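Long-range contacts in solute carrier family 15 member 1 (Mus musculus, PDB 5A9D), which probably carries di- and tripeptides into cells together with protons, the crystallised part being its extracellular domain with an immunoglobulin-like fold: residues Asn15-His20 against Ile48-Ser53; Lys8-Gly13 against Thr72-Asn77; Thr59-Asp64 against Ser79-Val84; Gly2-Ile7 against Phe37-Ile42. All blocks are in the same frame, centred on the assembly; numbering follows the deposited sequence.

Contact 1 (Asn15-His20 against Ile48-Ser53); sequences NNMTVH and INISSS
Asn15 opens the pairing from just ahead of the strand. Its CG sits in the crowded position between the backbone N and carbonyl carbon (chi1 70°), which brings the amide to Ser52: OG gives a weak hydrogen bond to OD1 at 3.3 Å. An alanine here would remove OD1 as acceptor for Ser52 OG and would probably loosen the packing at this end of the strand pair. Next, Asn16 O accepts the backbone N-H of Ser53 along an almost straight line (171°), while a water takes the N-H of Asn16 and also bonds Ser53 OG. Met17 bends at chi3 (78°), so that CE comes obliquely onto Ile50 CG2 at 3.5 Å and CG lies beside Ser52 OG. Thr18 forms a hydrogen-bonded antiparallel pair with Ser51, its N and the Ser51 O 2.9 Å apart, and turns OG1 to Thr27 on the adjoining strand. Val19 splits its branches: CG1 presses tightly on Ile48 CG2 (3.5 Å), whereas CG2 runs alongside Ile50 CG1 at 4.1 Å. His20 closes the run with a short bond from its N to Asn49 O, 2.7 Å. Its ring presents an edge to Asn49 O and Ser51 OG, with a weak NE2–OG bond of 3.4 Å. Ser25 engages ND1, and Thr18 CG2 lies over one ring face, so the imidazole is restrained on several sides. Met17, Val19 and Ile50 pack onto Val75 of the other sheet. An antiparallel pair with one apolar face is typical of immunoglobulin-like beta sandwiches.

Contact 2 (Lys8-Gly13 against Thr72-Asn77); sequences KVLNIG and TLLVWN
Val75, Ile12 and Thr72 lose the most surface here. Val75 straddles Asn11 in the manner of parallel strands: its N donates to Leu10 O at 2.9 Å, and its O receives Ile12 N at 2.8 Å, with the donor almost on the C=O axis. Its CG2, in the crowded position between the backbone N and carbonyl carbon, rests 3.7 Å from Asn11 CA and also meets Val9 CG1 obliquely. Ile12 likewise places CG1 in the crowded position (chi1 61°). That carbon lies 3.5 Å from Val75 O, and CD1 runs on beside the indole of Trp76, 4.0 Å from CE3; the Trp76 ring is in turn stacked on His124 of the second subunit. Strands 4-11 and 69-76 are the inner two of a four-stranded mixed sheet, and theirs is the parallel pairing in this half of the immunoglobulin-like sandwich. At the end of the strand, Asn11 makes an Asx turn: OD1 accepts the N-H of Gly13 at 3.1 Å, while ND2 donates to Asn15 O and Leu28 O. A valine here would have neither OD1 nor ND2, and would probably leave Gly13 N-H and the carbonyls of Asn15 and Leu28 without these partners and disturb the strand's exit. Gly13 passes so close to Asn77 N that a beta carbon would clash. At the far end, Thr72 aims its two branches differently. CG2 faces Leu10 CB at 4.1 Å, whereas OG1 lies alongside Lys8 CD, 3.6 Å away, and is hydrogen-bonded to Asp86 and to Arg100 of the second subunit.

Contact 3 (Thr59-Asp64 against Ser79-Val84); sequences TTVAHD and SQYRVV
Two edge strands of a beta sandwich, one from each sheet, face each other here, and side chains rather than backbone pairing close the edge between them. Residues 59-64 and 79-84 run in nearly the same direction. The second begins at a G1 beta bulge, where Ser79 and Gln80 both face Trp76; there Thr59 OG1 donates to Ser79 O at 3.2 Å, in the carbonyl plane and on a lone pair. Tyr81 has more surface buried here than any other residue. Its CG takes the crowded position between the backbone N and carbonyl carbon (chi1 74°), sending the ring across to the other segment. Val61 CG2 stands over the ring centre, 4.2 Å from the centroid and on its normal, a CH-pi contact; Val61 CG1 meets Tyr81 CE2 at 3.6 Å. Thr59 CG2 comes to the ring edge instead, 3.8 Å from CE1. At the tip Tyr81 OH accepts the N-H of Ala62 at 2.8 Å (164°), and this bond, with the valine over the face, should hold the ring's orientation. Past an inverse gamma turn centred on His63, Asp64 and Val83 meet tip to tip: OD2 is 3.4 Å from the valine CB and OD1 3.5 Å from its CG2. A water donating to both OD2 and Val83 O supplies a polar link beside this contact. Tyr81 also touches Leu73 of strand 69-76 and Ile50 of strand 49-52, Val83 leans on Phe65 and His71, and Arg82, pointing the other way, bonds His124 O of the second subunit.

Contact 4 (Gly2-Ile7 against Phe37-Ile42); sequences GNQVQI and FMTFDI
Gln4 can be followed outward atom by atom over Thr39, diagonally across the strand pair. Its CB lies 3.7 Å from Thr39 CG2 and also approaches Phe40 O. CG, in the crowded position between the backbone N and carbonyl carbon (chi1 77°), keeps to the same methyl at 3.8 Å. Beyond it the chain is extended, carrying the amide across that methyl: CD and OE1 both stand 3.3 Å from Thr39 CG2, and NE2 3.6 Å. OE1 then receives a nearly straight bond from Gln6 NE2 at 3.3 Å (169°), the donor in the plane of the carbonyl. This joins two side chains on the same face of one strand, and Gln6 OE1 is held in turn by Arg70 NE. Underneath, the backbones pair as antiparallel strands, with Val5 N to Phe40 O at 2.8 Å and matching bonds between Ile7 and Met38. On the other face the side chains of Ile7 and Phe40 cross at about a right angle, CD1 of Ile7 4.0 Å from Phe40 CD2, and Val5 CG2 is met at 3.6 Å by CD1 of Ile42. Strand 32-41 is outermost in its sheet, and strand 4-11 separates it from strand 69-76, where Val5 meets His71 and Ile7 meets Leu73; the ring of Phe40 stacks on Phe21 of strand 17-21 in the facing sheet.

In the fold
Together the four contacts outline one immunoglobulin-like half of the chain. Contacts 2 and 4 share strand 4-11, flanked on one side by 32-41 and on the other by 69-76, and their centres are about 17 Å apart. Contact 1 belongs to the facing sheet, its centre about 9 Å from that of contact 2, where Val19 CG2 meets Val9 CG1 at 3.7 Å between the sheets. Contact 3 bridges both layers: Thr59 pairs with Ile50 of contact 1, Arg82 with Leu74 of contact 2. Contacts 3 and 4 do not touch, their nearest atoms being about 6 Å apart. The second subunit packs on contacts 2, 3 and 4 but not on contact 1.

Contact 1 (Asn15-His20 against Ile48-Ser53)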
# COMPACT_ATOMS: atom_id res chain seq x y z
N ASN A 15 22.16 16.92 -1.92
CA ASN A 15 22.59 17.68 -3.09
C ASN A 15 21.46 17.81 -4.13
O ASN A 15 20.38 17.24 -3.97
CB ASN A 15 23.89 17.05 -3.71
CG ASN A 15 23.74 15.70 -4.39
OD1 ASN A 15 22.68 15.03 -4.37
ND2 ASN A 15 24.81 15.24 -5.01
N ASN A 16 21.73 18.55 -5.22
CA ASN A 16 20.80 18.71 -6.33
C ASN A 16 20.69 17.39 -7.08
O ASN A 16 21.70 16.77 -7.35
CB ASN A 16 21.30 19.78 -7.29
CG ASN A 16 21.17 21.20 -6.79
OD1 ASN A 16 20.51 21.49 -5.78
ND2 ASN A 16 21.84 22.10 -7.45
N MET A 17 19.47 16.97 -7.42
CA MET A 17 19.27 15.75 -8.19
C MET A 17 18.31 16.02 -9.29
O MET A 17 17.42 16.87 -9.15
CB MET A 17 18.77 14.60 -7.30
CG MET A 17 19.86 14.08 -6.41
SD MET A 17 19.33 12.65 -5.48
CE MET A 17 19.46 11.40 -6.78
N THR A 18 18.46 15.28 -10.38
CA THR A 18 17.63 15.42 -11.56
C THR A 18 16.95 14.09 -11.91
O THR A 18 17.58 13.03 -11.91
CB THR A 18 18.49 15.91 -12.77
OG1 THR A 18 19.14 17.14 -12.45
CG2 THR A 18 17.66 16.09 -14.01
N VAL A 19 15.66 14.16 -12.23
CA VAL A 19 14.88 13.03 -12.71
C VAL A 19 14.50 13.37 -14.13
O VAL A 19 13.85 14.40 -14.38
CB VAL A 19 13.63 12.75 -11.83
CG1 VAL A 19 12.85 11.56 -12.41
CG2 VAL A 19 14.04 12.47 -10.39
N HIS A 20 14.93 12.53 -15.06
CA HIS A 20 14.68 12.71 -16.49
C HIS A 20 13.53 11.82 -16.89
O HIS A 20 13.65 10.59 -16.90
CB HIS A 20 15.92 12.38 -17.35
CG HIS A 20 17.16 13.13 -16.96
ND1 HIS A 20 17.53 14.29 -17.62
CD2 HIS A 20 18.09 12.84 -16.02
CE1 HIS A 20 18.67 14.67 -17.06
NE2 HIS A 20 19.05 13.82 -16.10
N ILE A 48 13.01 6.14 -17.01
CA ILE A 48 13.21 7.26 -16.10
C ILE A 48 14.63 7.15 -15.61
O ILE A 48 15.01 6.12 -15.06
CB ILE A 48 12.16 7.29 -14.93
CG1 ILE A 48 10.72 7.42 -15.47
CG2 ILE A 48 12.47 8.45 -13.96
CD1 ILE A 48 9.61 7.13 -14.42
N ASN A 49 15.43 8.21 -15.82
CA ASN A 49 16.83 8.26 -15.41
C ASN A 49 16.97 9.27 -14.30
O ASN A 49 16.29 10.30 -14.31
CB ASN A 49 17.76 8.64 -16.58
CG ASN A 49 17.53 7.84 -17.82
OD1 ASN A 49 17.60 6.60 -17.83
ND2 ASN A 49 17.20 8.53 -18.90
N ILE A 50 17.84 8.99 -13.34
CA ILE A 50 18.11 9.84 -12.19
C ILE A 50 19.60 10.09 -12.13
O ILE A 50 20.40 9.16 -12.28
CB ILE A 50 17.59 9.17 -10.88
CG1 ILE A 50 16.07 8.93 -10.93
CG2 ILE A 50 17.99 9.96 -9.64
CD1 ILE A 50 15.59 7.94 -9.91
N SER A 51 19.97 11.35 -11.94
CA SER A 51 21.36 11.76 -11.83
C SER A 51 21.55 12.74 -10.68
O SER A 51 20.58 13.32 -10.18
CB SER A 51 21.85 12.35 -13.15
OG SER A 51 21.19 13.55 -13.51
N SER A 52 22.82 12.93 -10.27
CA SER A 52 23.24 13.86 -9.22
C SER A 52 24.25 14.82 -9.77
O SER A 52 25.07 14.44 -10.62
CB SER A 52 23.87 13.10 -8.05
OG SER A 52 22.98 12.98 -6.96
N SER A 53 24.24 16.06 -9.25
CA SER A 53 25.20 17.09 -9.61
C SER A 53 26.63 16.61 -9.24
O SER A 53 26.83 16.02 -8.18
CB SER A 53 24.86 18.40 -8.89
OG SER A 53 24.55 18.18 -7.53
O HOH W 1 24.19 20.16 -4.95

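Contact 2 (Lys8-Gly13 against Thr72-Asn77)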
# COMPACT_ATOMS: atom_id res chain seq x y z
N LYS A 8 5.30 12.32 -8.09
CA LYS A 8 5.84 13.47 -7.37
C LYS A 8 7.26 13.06 -7.02
O LYS A 8 7.49 11.89 -6.72
CB LYS A 8 5.02 13.71 -6.08
CG LYS A 8 5.57 14.73 -5.11
CD LYS A 8 5.22 14.23 -3.73
CE LYS A 8 4.38 15.19 -2.95
NZ LYS A 8 3.75 14.50 -1.82
N VAL A 9 8.21 13.97 -7.10
CA VAL A 9 9.60 13.64 -6.76
C VAL A 9 9.94 14.33 -5.45
O VAL A 9 9.63 15.50 -5.29
CB VAL A 9 10.61 14.01 -7.87
CG1 VAL A 9 12.05 13.54 -7.51
CG2 VAL A 9 10.17 13.45 -9.22
N LEU A 10 10.56 13.61 -4.50
CA LEU A 10 11.00 14.18 -3.25
C LEU A 10 12.47 13.82 -3.08
O LEU A 10 12.85 12.65 -2.99
CB LEU A 10 10.10 13.70 -2.06
CG LEU A 10 10.60 13.92 -0.61
CD1 LEU A 10 10.76 15.40 -0.26
CD2 LEU A 10 9.63 13.30 0.41
N ASN A 11 13.31 14.85 -3.10
CA ASN A 11 14.74 14.74 -2.93
C ASN A 11 15.05 14.79 -1.44
O ASN A 11 14.95 15.86 -0.82
CB ASN A 11 15.43 15.88 -3.68
CG ASN A 11 16.93 15.79 -3.63
OD1 ASN A 11 17.50 14.96 -2.94
ND2 ASN A 11 17.61 16.66 -4.35
N ILE A 12 15.45 13.65 -0.88
CA ILE A 12 15.78 13.48 0.54
C ILE A 12 17.29 13.32 0.78
O ILE A 12 17.69 12.94 1.88
CB ILE A 12 14.94 12.35 1.19
CG1 ILE A 12 15.20 10.96 0.54
CG2 ILE A 12 13.47 12.70 1.18
CD1 ILE A 12 14.57 9.78 1.30
N GLY A 13 18.10 13.62 -0.24
CA GLY A 13 19.56 13.57 -0.15
C GLY A 13 20.13 14.92 0.25
O GLY A 13 19.38 15.80 0.67
N THR A 72 5.23 8.56 -5.02
CA THR A 72 6.27 9.50 -4.62
C THR A 72 7.58 8.81 -4.98
O THR A 72 7.86 7.74 -4.46
CB THR A 72 6.21 9.86 -3.13
OG1 THR A 72 5.08 10.69 -2.97
CG2 THR A 72 7.47 10.66 -2.65
N LEU A 73 8.34 9.42 -5.88
CA LEU A 73 9.66 8.94 -6.23
C LEU A 73 10.64 9.60 -5.25
O LEU A 73 10.94 10.81 -5.35
CB LEU A 73 10.01 9.25 -7.70
CG LEU A 73 11.44 8.83 -8.18
CD1 LEU A 73 11.65 7.30 -8.13
CD2 LEU A 73 11.72 9.35 -9.59
N LEU A 74 11.11 8.82 -4.27
CA LEU A 74 12.09 9.33 -3.31
C LEU A 74 13.44 9.21 -3.99
O LEU A 74 13.70 8.18 -4.59
CB LEU A 74 12.12 8.50 -2.01
CG LEU A 74 10.91 8.54 -1.08
CD1 LEU A 74 11.12 7.58 0.07
CD2 LEU A 74 10.69 9.94 -0.51
N VAL A 75 14.26 10.29 -3.99
CA VAL A 75 15.61 10.28 -4.58
C VAL A 75 16.63 10.79 -3.54
O VAL A 75 16.30 11.68 -2.74
CB VAL A 75 15.73 11.03 -5.95
CG1 VAL A 75 14.83 10.38 -7.03
CG2 VAL A 75 15.41 12.53 -5.83
N TRP A 76 17.84 10.23 -3.54
CA TRP A 76 18.92 10.64 -2.64
C TRP A 76 20.28 10.31 -3.26
O TRP A 76 20.35 9.54 -4.22
CB TRP A 76 18.76 10.10 -1.20
CG TRP A 76 18.83 8.60 -1.05
CD1 TRP A 76 19.89 7.88 -0.60
CD2 TRP A 76 17.75 7.67 -1.23
NE1 TRP A 76 19.56 6.55 -0.51
CE2 TRP A 76 18.26 6.39 -0.92
CE3 TRP A 76 16.41 7.79 -1.65
CZ2 TRP A 76 17.49 5.23 -1.05
CZ3 TRP A 76 15.64 6.64 -1.76
CH2 TRP A 76 16.18 5.38 -1.48
N ASN A 77 21.33 10.95 -2.77
CA ASN A 77 22.70 10.77 -3.27
C ASN A 77 23.32 9.43 -2.81
O ASN A 77 23.12 9.05 -1.65
CB ASN A 77 23.56 11.97 -2.83
CG ASN A 77 23.75 12.08 -1.33
OD1 ASN A 77 22.81 12.37 -0.57
ND2 ASN A 77 24.98 11.84 -0.88

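Contact 3 (Thr59-Asp64 against Ser79-Val84)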
# COMPACT_ATOMS: atom_id res chain seq x y z
N THR A 59 21.33 6.53 -12.98
CA THR A 59 20.58 5.33 -12.61
C THR A 59 19.23 5.30 -13.32
O THR A 59 18.50 6.29 -13.29
CB THR A 59 20.48 5.27 -11.07
OG1 THR A 59 21.78 5.06 -10.54
CG2 THR A 59 19.51 4.19 -10.55
N THR A 60 18.88 4.15 -13.91
CA THR A 60 17.59 3.92 -14.57
C THR A 60 16.62 3.29 -13.57
O THR A 60 16.99 2.36 -12.85
CB THR A 60 17.77 3.07 -15.86
OG1 THR A 60 18.79 3.66 -16.67
CG2 THR A 60 16.48 2.99 -16.69
N VAL A 61 15.38 3.78 -13.54
CA VAL A 61 14.32 3.34 -12.62
C VAL A 61 13.63 2.06 -13.08
O VAL A 61 13.24 1.96 -14.24
CB VAL A 61 13.31 4.50 -12.39
CG1 VAL A 61 12.21 4.12 -11.41
CG2 VAL A 61 14.04 5.74 -11.91
N ALA A 62 13.46 1.09 -12.14
CA ALA A 62 12.77 -0.19 -12.34
C ALA A 62 11.29 0.14 -12.46
O ALA A 62 10.74 0.72 -11.53
CB ALA A 62 13.00 -1.10 -11.14
N HIS A 63 10.69 -0.14 -13.63
CA HIS A 63 9.30 0.21 -13.97
C HIS A 63 8.24 -0.43 -13.06
O HIS A 63 7.52 -1.38 -13.42
CB HIS A 63 9.00 -0.01 -15.46
CG HIS A 63 9.50 1.12 -16.31
ND1 HIS A 63 9.18 2.45 -16.03
CD2 HIS A 63 10.33 1.09 -17.37
CE1 HIS A 63 9.81 3.17 -16.93
NE2 HIS A 63 10.52 2.39 -17.77
N ASP A 64 8.13 0.15 -11.88
CA ASP A 64 7.18 -0.22 -10.87
C ASP A 64 6.22 0.97 -10.66
O ASP A 64 6.20 1.59 -9.60
CB ASP A 64 7.86 -0.76 -9.58
CG ASP A 64 8.46 0.24 -8.61
OD1 ASP A 64 9.60 0.67 -8.83
OD2 ASP A 64 7.83 0.47 -7.55
N SER A 79 22.56 8.89 -6.65
CA SER A 79 21.59 8.38 -7.64
C SER A 79 20.78 7.16 -7.12
O SER A 79 20.60 6.16 -7.83
CB SER A 79 22.25 8.12 -8.99
OG SER A 79 22.77 9.33 -9.52
N GLN A 80 20.28 7.26 -5.87
CA GLN A 80 19.45 6.23 -5.24
C GLN A 80 17.99 6.66 -5.34
O GLN A 80 17.69 7.84 -5.42
CB GLN A 80 19.82 6.06 -3.76
CG GLN A 80 21.30 5.85 -3.44
CD GLN A 80 21.84 4.62 -4.13
OE1 GLN A 80 21.50 3.49 -3.77
NE2 GLN A 80 22.63 4.83 -5.15
N TYR A 81 17.09 5.70 -5.34
CA TYR A 81 15.66 5.99 -5.41
C TYR A 81 14.84 4.90 -4.74
O TYR A 81 15.32 3.80 -4.51
CB TYR A 81 15.18 6.20 -6.88
CG TYR A 81 15.09 4.92 -7.69
CD1 TYR A 81 16.21 4.41 -8.34
CD2 TYR A 81 13.90 4.20 -7.76
CE1 TYR A 81 16.15 3.19 -9.04
CE2 TYR A 81 13.83 2.98 -8.44
CZ TYR A 81 14.95 2.50 -9.11
OH TYR A 81 14.91 1.33 -9.81
N ARG A 82 13.58 5.22 -4.47
CA ARG A 82 12.56 4.31 -4.00
C ARG A 82 11.21 4.85 -4.47
O ARG A 82 10.92 6.04 -4.27
CB ARG A 82 12.55 4.14 -2.47
CG ARG A 82 11.53 3.05 -2.04
CD ARG A 82 11.23 3.07 -0.56
NE ARG A 82 12.46 3.11 0.22
CZ ARG A 82 13.13 2.04 0.65
NH1 ARG A 82 12.67 0.82 0.38
NH2 ARG A 82 14.26 2.18 1.33
N VAL A 83 10.40 3.99 -5.08
CA VAL A 83 9.05 4.36 -5.53
C VAL A 83 8.13 4.01 -4.37
O VAL A 83 8.11 2.88 -3.93
CB VAL A 83 8.62 3.68 -6.85
CG1 VAL A 83 7.17 4.06 -7.22
CG2 VAL A 83 9.58 4.02 -7.99
N VAL A 84 7.39 5.00 -3.87
CA VAL A 84 6.43 4.88 -2.77
C VAL A 84 5.03 5.02 -3.39
O VAL A 84 4.77 5.94 -4.16
CB VAL A 84 6.73 5.96 -1.68
CG1 VAL A 84 5.61 6.03 -0.62
CG2 VAL A 84 8.08 5.70 -1.01
O HOH W 2 6.20 0.72 -4.83

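Contact 4 (Gly2-Ile7 against Phe37-Ile42)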
# COMPACT_ATOMS: atom_id res chain seq x y z
N GLY A 2 -6.83 5.83 -14.66
CA GLY A 2 -7.20 4.80 -15.64
C GLY A 2 -5.96 4.23 -16.28
O GLY A 2 -5.47 3.18 -15.87
N ASN A 3 -5.36 5.01 -17.20
CA ASN A 3 -4.13 4.73 -17.94
C ASN A 3 -3.00 5.72 -17.51
O ASN A 3 -1.84 5.57 -17.94
CB ASN A 3 -4.46 4.85 -19.46
CG ASN A 3 -3.32 4.85 -20.47
OD1 ASN A 3 -3.12 5.81 -21.23
ND2 ASN A 3 -2.61 3.73 -20.57
N GLN A 4 -3.34 6.74 -16.67
CA GLN A 4 -2.35 7.75 -16.28
C GLN A 4 -1.66 7.44 -14.93
O GLN A 4 -2.26 6.87 -14.01
CB GLN A 4 -2.89 9.19 -16.33
CG GLN A 4 -3.80 9.62 -15.17
CD GLN A 4 -4.28 11.06 -15.23
OE1 GLN A 4 -4.19 11.82 -14.24
NE2 GLN A 4 -4.76 11.49 -16.40
N VAL A 5 -0.38 7.72 -14.89
CA VAL A 5 0.49 7.49 -13.75
C VAL A 5 0.86 8.88 -13.20
O VAL A 5 1.23 9.76 -13.97
CB VAL A 5 1.73 6.66 -14.20
CG1 VAL A 5 2.87 6.72 -13.18
CG2 VAL A 5 1.34 5.21 -14.46
N GLN A 6 0.65 9.10 -11.89
CA GLN A 6 1.00 10.38 -11.28
C GLN A 6 2.25 10.17 -10.43
O GLN A 6 2.33 9.20 -9.67
CB GLN A 6 -0.14 10.97 -10.46
CG GLN A 6 -1.24 11.65 -11.31
CD GLN A 6 -2.40 12.17 -10.47
OE1 GLN A 6 -2.25 12.49 -9.30
NE2 GLN A 6 -3.60 12.26 -11.03
N ILE A 7 3.26 11.03 -10.63
CA ILE A 7 4.54 10.94 -9.93
C ILE A 7 4.95 12.31 -9.37
O ILE A 7 5.04 13.28 -10.10
CB ILE A 7 5.67 10.37 -10.84
CG1 ILE A 7 5.25 9.05 -11.53
CG2 ILE A 7 7.00 10.19 -10.04
CD1 ILE A 7 6.13 8.57 -12.73
N PHE A 37 1.99 16.56 -8.63
CA PHE A 37 2.19 15.24 -9.17
C PHE A 37 2.24 15.49 -10.67
O PHE A 37 1.38 16.18 -11.20
CB PHE A 37 1.00 14.33 -8.83
CG PHE A 37 1.05 13.74 -7.43
CD1 PHE A 37 1.78 12.58 -7.17
CD2 PHE A 37 0.37 14.34 -6.37
CE1 PHE A 37 1.86 12.06 -5.88
CE2 PHE A 37 0.42 13.80 -5.09
CZ PHE A 37 1.16 12.66 -4.85
N MET A 38 3.27 15.01 -11.35
CA MET A 38 3.33 15.10 -12.81
C MET A 38 2.57 13.88 -13.34
O MET A 38 2.64 12.81 -12.72
CB MET A 38 4.78 15.09 -13.26
CG MET A 38 5.51 16.36 -12.86
SD MET A 38 7.28 16.12 -12.92
CE MET A 38 7.54 15.21 -11.42
N THR A 39 1.82 14.04 -14.43
CA THR A 39 1.00 12.99 -15.02
C THR A 39 1.59 12.46 -16.33
O THR A 39 2.02 13.24 -17.16
CB THR A 39 -0.42 13.54 -15.22
OG1 THR A 39 -0.92 14.04 -13.98
CG2 THR A 39 -1.37 12.50 -15.75
N PHE A 40 1.56 11.14 -16.54
CA PHE A 40 2.09 10.48 -17.75
C PHE A 40 1.21 9.36 -18.20
O PHE A 40 0.58 8.73 -17.35
CB PHE A 40 3.48 9.87 -17.45
CG PHE A 40 4.50 10.84 -16.89
CD1 PHE A 40 5.32 11.59 -17.73
CD2 PHE A 40 4.65 10.99 -15.51
CE1 PHE A 40 6.26 12.48 -17.21
CE2 PHE A 40 5.59 11.90 -14.98
CZ PHE A 40 6.38 12.64 -15.84
N ASP A 41 1.21 9.05 -19.50
CA ASP A 41 0.54 7.86 -20.04
C ASP A 41 1.57 6.76 -19.83
O ASP A 41 2.74 6.96 -20.20
CB ASP A 41 0.23 8.01 -21.54
CG ASP A 41 -0.80 9.07 -21.86
OD1 ASP A 41 -1.84 9.13 -21.16
OD2 ASP A 41 -0.61 9.80 -22.85
N ILE A 42 1.15 5.64 -19.20
CA ILE A 42 1.99 4.49 -18.85
C ILE A 42 2.86 4.01 -20.05
O ILE A 42 4.04 3.72 -19.85
CB ILE A 42 1.19 3.32 -18.17
CG1 ILE A 42 2.12 2.24 -17.58
CG2 ILE A 42 0.13 2.67 -19.09
CD1 ILE A 42 2.78 2.54 -16.34